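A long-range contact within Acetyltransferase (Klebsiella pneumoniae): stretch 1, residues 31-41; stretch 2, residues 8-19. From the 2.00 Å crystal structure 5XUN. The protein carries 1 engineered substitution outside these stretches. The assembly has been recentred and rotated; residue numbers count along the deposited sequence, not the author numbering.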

# COMPACT_ATOMS: atom_id res chain seq x y z
N PHE B 31 5.95 -22.19 -2.82
CA PHE B 31 5.32 -20.94 -3.24
C PHE B 31 6.04 -20.36 -4.45
O PHE B 31 5.40 -19.89 -5.39
CB PHE B 31 5.29 -19.93 -2.10
CG PHE B 31 4.55 -18.67 -2.45
CD1 PHE B 31 5.20 -17.63 -3.10
CD2 PHE B 31 3.21 -18.55 -2.15
CE1 PHE B 31 4.50 -16.47 -3.45
CE2 PHE B 31 2.51 -17.39 -2.50
CZ PHE B 31 3.17 -16.35 -3.14
N LEU B 32 7.38 -20.36 -4.42
CA LEU B 32 8.14 -19.93 -5.59
C LEU B 32 7.71 -20.67 -6.85
O LEU B 32 7.58 -20.07 -7.92
CB LEU B 32 9.63 -20.14 -5.35
CG LEU B 32 10.50 -19.95 -6.59
CD1 LEU B 32 10.41 -18.52 -7.09
CD2 LEU B 32 11.96 -20.33 -6.33
N LYS B 33 7.49 -21.99 -6.74
CA LYS B 33 7.23 -22.82 -7.92
C LYS B 33 5.81 -22.66 -8.44
O LYS B 33 5.59 -22.60 -9.65
CB LYS B 33 7.47 -24.29 -7.60
CG LYS B 33 8.91 -24.67 -7.36
CD LYS B 33 9.05 -26.18 -7.22
CE LYS B 33 8.18 -26.74 -6.11
NZ LYS B 33 8.33 -28.22 -5.98
N GLU B 34 4.82 -22.61 -7.54
CA GLU B 34 3.42 -22.73 -7.93
C GLU B 34 2.69 -21.39 -8.00
O GLU B 34 1.86 -21.20 -8.89
CB GLU B 34 2.68 -23.61 -6.92
CG GLU B 34 3.44 -24.82 -6.43
CD GLU B 34 2.54 -26.01 -6.15
OE1 GLU B 34 3.00 -27.16 -6.30
OE2 GLU B 34 1.39 -25.80 -5.70
N HIS B 35 3.01 -20.45 -7.11
CA HIS B 35 2.12 -19.32 -6.88
C HIS B 35 2.73 -17.95 -7.07
O HIS B 35 1.98 -17.00 -7.30
CB HIS B 35 1.56 -19.38 -5.45
CG HIS B 35 0.98 -20.72 -5.08
ND1 HIS B 35 -0.20 -21.18 -5.61
CD2 HIS B 35 1.41 -21.67 -4.22
CE1 HIS B 35 -0.47 -22.37 -5.10
NE2 HIS B 35 0.49 -22.69 -4.25
N LEU B 36 4.06 -17.80 -6.99
CA LEU B 36 4.65 -16.47 -7.01
C LEU B 36 4.19 -15.68 -8.22
O LEU B 36 3.61 -14.59 -8.10
CB LEU B 36 6.18 -16.57 -7.01
CG LEU B 36 6.86 -15.20 -7.12
CD1 LEU B 36 6.46 -14.33 -5.95
CD2 LEU B 36 8.36 -15.36 -7.18
N LYS B 37 4.40 -16.24 -9.41
CA LYS B 37 4.14 -15.50 -10.64
C LYS B 37 2.66 -15.22 -10.83
O LYS B 37 2.28 -14.14 -11.28
CB LYS B 37 4.70 -16.29 -11.82
CG LYS B 37 4.26 -15.82 -13.17
CD LYS B 37 4.91 -14.54 -13.57
CE LYS B 37 4.57 -14.24 -15.02
NZ LYS B 37 4.71 -12.79 -15.35
N ARG B 38 1.80 -16.18 -10.47
CA ARG B 38 0.37 -15.98 -10.68
C ARG B 38 -0.19 -14.93 -9.74
O ARG B 38 -1.06 -14.14 -10.13
CB ARG B 38 -0.39 -17.29 -10.51
CG ARG B 38 -1.90 -17.11 -10.63
CD ARG B 38 -2.67 -18.41 -10.54
NE ARG B 38 -2.35 -19.16 -9.33
CZ ARG B 38 -1.50 -20.17 -9.27
NH1 ARG B 38 -1.29 -20.78 -8.12
NH2 ARG B 38 -0.85 -20.57 -10.36
N GLN B 39 0.26 -14.91 -8.49
CA GLN B 39 -0.23 -13.90 -7.56
C GLN B 39 0.37 -12.53 -7.87
O GLN B 39 -0.28 -11.50 -7.62
CB GLN B 39 0.05 -14.33 -6.12
CG GLN B 39 -0.75 -15.56 -5.74
CD GLN B 39 -0.61 -15.96 -4.28
OE1 GLN B 39 -0.14 -15.19 -3.44
NE2 GLN B 39 -1.02 -17.18 -3.97
N HIS B 40 1.60 -12.49 -8.40
CA HIS B 40 2.18 -11.26 -8.92
C HIS B 40 1.35 -10.68 -10.06
O HIS B 40 1.00 -9.49 -10.06
CB HIS B 40 3.62 -11.55 -9.37
CG HIS B 40 4.31 -10.41 -10.05
ND1 HIS B 40 5.12 -9.52 -9.38
CD2 HIS B 40 4.39 -10.06 -11.36
CE1 HIS B 40 5.65 -8.66 -10.24
NE2 HIS B 40 5.22 -8.97 -11.45
N ASP B 41 1.00 -11.51 -11.06
CA ASP B 41 0.19 -11.01 -12.16
C ASP B 41 -1.23 -10.69 -11.72
O ASP B 41 -1.90 -9.86 -12.35
CB ASP B 41 0.15 -12.03 -13.30
CG ASP B 41 1.48 -12.19 -13.96
OD1 ASP B 41 2.34 -11.30 -13.80
OD2 ASP B 41 1.67 -13.20 -14.66
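Stretch 2 (8-19) EMIADAFSYDIT

Stretch 2 leaves a strand at Glu8-Met9 and continues without regular secondary structure, so no crossing angle applies; its direction is read from the contact order instead. Met9 and Ile10 meet His40, Phe14 meets Lys37, Leu36 and Leu32, and Ile18 meets Leu32 and Lys33, so the chain runs antiparallel to the helical residues it covers. The nearest CA pairs agree: Lys37 CA to Phe14 CA is 7.4 Å and Lys33 CA to Ile18 CA is 7.7 Å, and together the stretches bury 530 Å².

Three side chains, Ile10, Phe14 and Ile18, point toward stretch 1 and are the bumps of stretch 2. Ile10 fills the space between Leu36 and His40, one turn apart: its CD1 lies 4.0 Å from Leu36 CG and 3.5 Å from His40 CG. Its CG1 stands 3.6 Å from the centroid of the His40 ring, 11° off the normal, a CH-pi contact over the face. Met9 takes the edge of the same ring, with Met9 CG 3.8 Å from His40 CE1.

The Phe14 ring is held by three residues. Lys37 CB covers one face, 4.3 Å from the centroid and 12° off the normal; Leu32 CD1 meets the edge, 4.1 Å from Phe14 CZ; Leu36 CD2 approaches obliquely, 4.1 Å from Phe14 CE1. Phe14 has phi/psi of 52/49, a left-handed conformation within the turn where Phe14 N bonds to Ala11 O at 3.0 Å.

Farther along, Ile18 CB packs 4.1 Å from Leu32 CD2, while Ile18 CD1 lies 4.1 Å from Lys33 CG, touching the aliphatic part of that lysine.

One polar tie crosses the contact: Lys37 NZ donates to Asp12 O at 2.6 Å. The same NZ forms a salt bridge with Asp41 OD2 at 3.1 Å, so the ammonium links the turn to the helix.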

# COMPACT_ATOMS: atom_id res chain seq x y z
N GLU B 8 15.96 -7.78 -8.77
CA GLU B 8 15.05 -7.19 -9.74
C GLU B 8 13.64 -7.64 -9.43
O GLU B 8 13.42 -8.67 -8.79
CB GLU B 8 15.43 -7.59 -11.18
CG GLU B 8 15.28 -9.08 -11.44
CD GLU B 8 15.88 -9.52 -12.77
OE1 GLU B 8 16.90 -8.94 -13.21
OE2 GLU B 8 15.31 -10.45 -13.38
N MET B 9 12.67 -6.84 -9.85
CA MET B 9 11.29 -7.31 -9.90
C MET B 9 11.22 -8.49 -10.87
O MET B 9 11.90 -8.50 -11.90
CB MET B 9 10.34 -6.20 -10.35
CG MET B 9 8.92 -6.67 -10.64
SD MET B 9 7.76 -5.30 -10.84
CE MET B 9 8.09 -4.45 -9.29
N ILE B 10 10.43 -9.50 -10.52
CA ILE B 10 10.38 -10.69 -11.36
C ILE B 10 9.88 -10.31 -12.74
O ILE B 10 8.87 -9.60 -12.89
CB ILE B 10 9.52 -11.79 -10.72
CG1 ILE B 10 8.10 -11.31 -10.45
CG2 ILE B 10 10.19 -12.27 -9.42
CD1 ILE B 10 7.16 -12.41 -10.00
N ALA B 11 10.60 -10.76 -13.76
CA ALA B 11 10.32 -10.37 -15.14
C ALA B 11 9.02 -11.00 -15.63
O ALA B 11 8.59 -12.05 -15.13
CB ALA B 11 11.48 -10.76 -16.05
N ASP B 12 8.40 -10.34 -16.61
CA ASP B 12 7.12 -10.80 -17.13
C ASP B 12 7.19 -12.23 -17.65
O ASP B 12 6.28 -13.03 -17.41
CB ASP B 12 6.65 -9.88 -18.26
CG ASP B 12 6.28 -8.51 -17.78
OD1 ASP B 12 5.79 -8.40 -16.64
OD2 ASP B 12 6.50 -7.54 -18.54
N ALA B 13 8.29 -12.59 -18.31
CA ALA B 13 8.40 -13.94 -18.85
C ALA B 13 8.68 -14.97 -17.78
O ALA B 13 8.35 -16.15 -17.97
CB ALA B 13 9.49 -14.01 -19.92
N PHE B 14 9.23 -14.55 -16.64
CA PHE B 14 9.61 -15.46 -15.56
C PHE B 14 10.49 -16.58 -16.11
O PHE B 14 10.28 -17.77 -15.87
CB PHE B 14 8.38 -16.02 -14.85
CG PHE B 14 8.65 -16.47 -13.44
CD1 PHE B 14 8.81 -15.55 -12.42
CD2 PHE B 14 8.78 -17.82 -13.14
CE1 PHE B 14 9.07 -15.96 -11.13
CE2 PHE B 14 9.04 -18.24 -11.85
CZ PHE B 14 9.19 -17.30 -10.84
N SER B 15 11.50 -16.17 -16.87
CA SER B 15 12.47 -17.06 -17.50
C SER B 15 13.64 -17.37 -16.58
O SER B 15 14.79 -17.40 -17.01
CB SER B 15 12.95 -16.43 -18.81
OG SER B 15 13.76 -17.33 -19.54
N TYR B 16 13.37 -17.55 -15.30
CA TYR B 16 14.41 -17.86 -14.33
C TYR B 16 14.64 -19.36 -14.24
O TYR B 16 13.72 -20.16 -14.42
CB TYR B 16 14.05 -17.31 -12.95
CG TYR B 16 13.80 -15.83 -12.95
CD1 TYR B 16 14.83 -14.94 -13.24
CD2 TYR B 16 12.55 -15.31 -12.66
CE1 TYR B 16 14.62 -13.58 -13.26
CE2 TYR B 16 12.32 -13.95 -12.67
CZ TYR B 16 13.36 -13.09 -12.97
OH TYR B 16 13.15 -11.73 -12.98
N ASP B 17 15.89 -19.73 -13.96
CA ASP B 17 16.22 -21.10 -13.60
C ASP B 17 15.96 -21.26 -12.11
O ASP B 17 16.73 -20.76 -11.29
CB ASP B 17 17.68 -21.41 -13.95
CG ASP B 17 18.08 -22.85 -13.62
OD1 ASP B 17 17.28 -23.60 -13.03
OD2 ASP B 17 19.22 -23.23 -13.97
N ILE B 18 14.88 -21.95 -11.76
CA ILE B 18 14.54 -22.19 -10.37
C ILE B 18 14.71 -23.65 -9.98
O ILE B 18 14.39 -24.03 -8.84
CB ILE B 18 13.12 -21.71 -10.05
CG1 ILE B 18 12.09 -22.51 -10.86
CG2 ILE B 18 12.98 -20.23 -10.38
CD1 ILE B 18 10.67 -22.39 -10.33
N THR B 19 15.22 -24.49 -10.88
CA THR B 19 15.34 -25.91 -10.60
C THR B 19 16.37 -26.14 -9.50
O THR B 19 17.50 -25.65 -9.57
CB THR B 19 15.72 -26.69 -11.86
OG1 THR B 19 17.05 -26.35 -12.27
CG2 THR B 19 14.74 -26.39 -13.00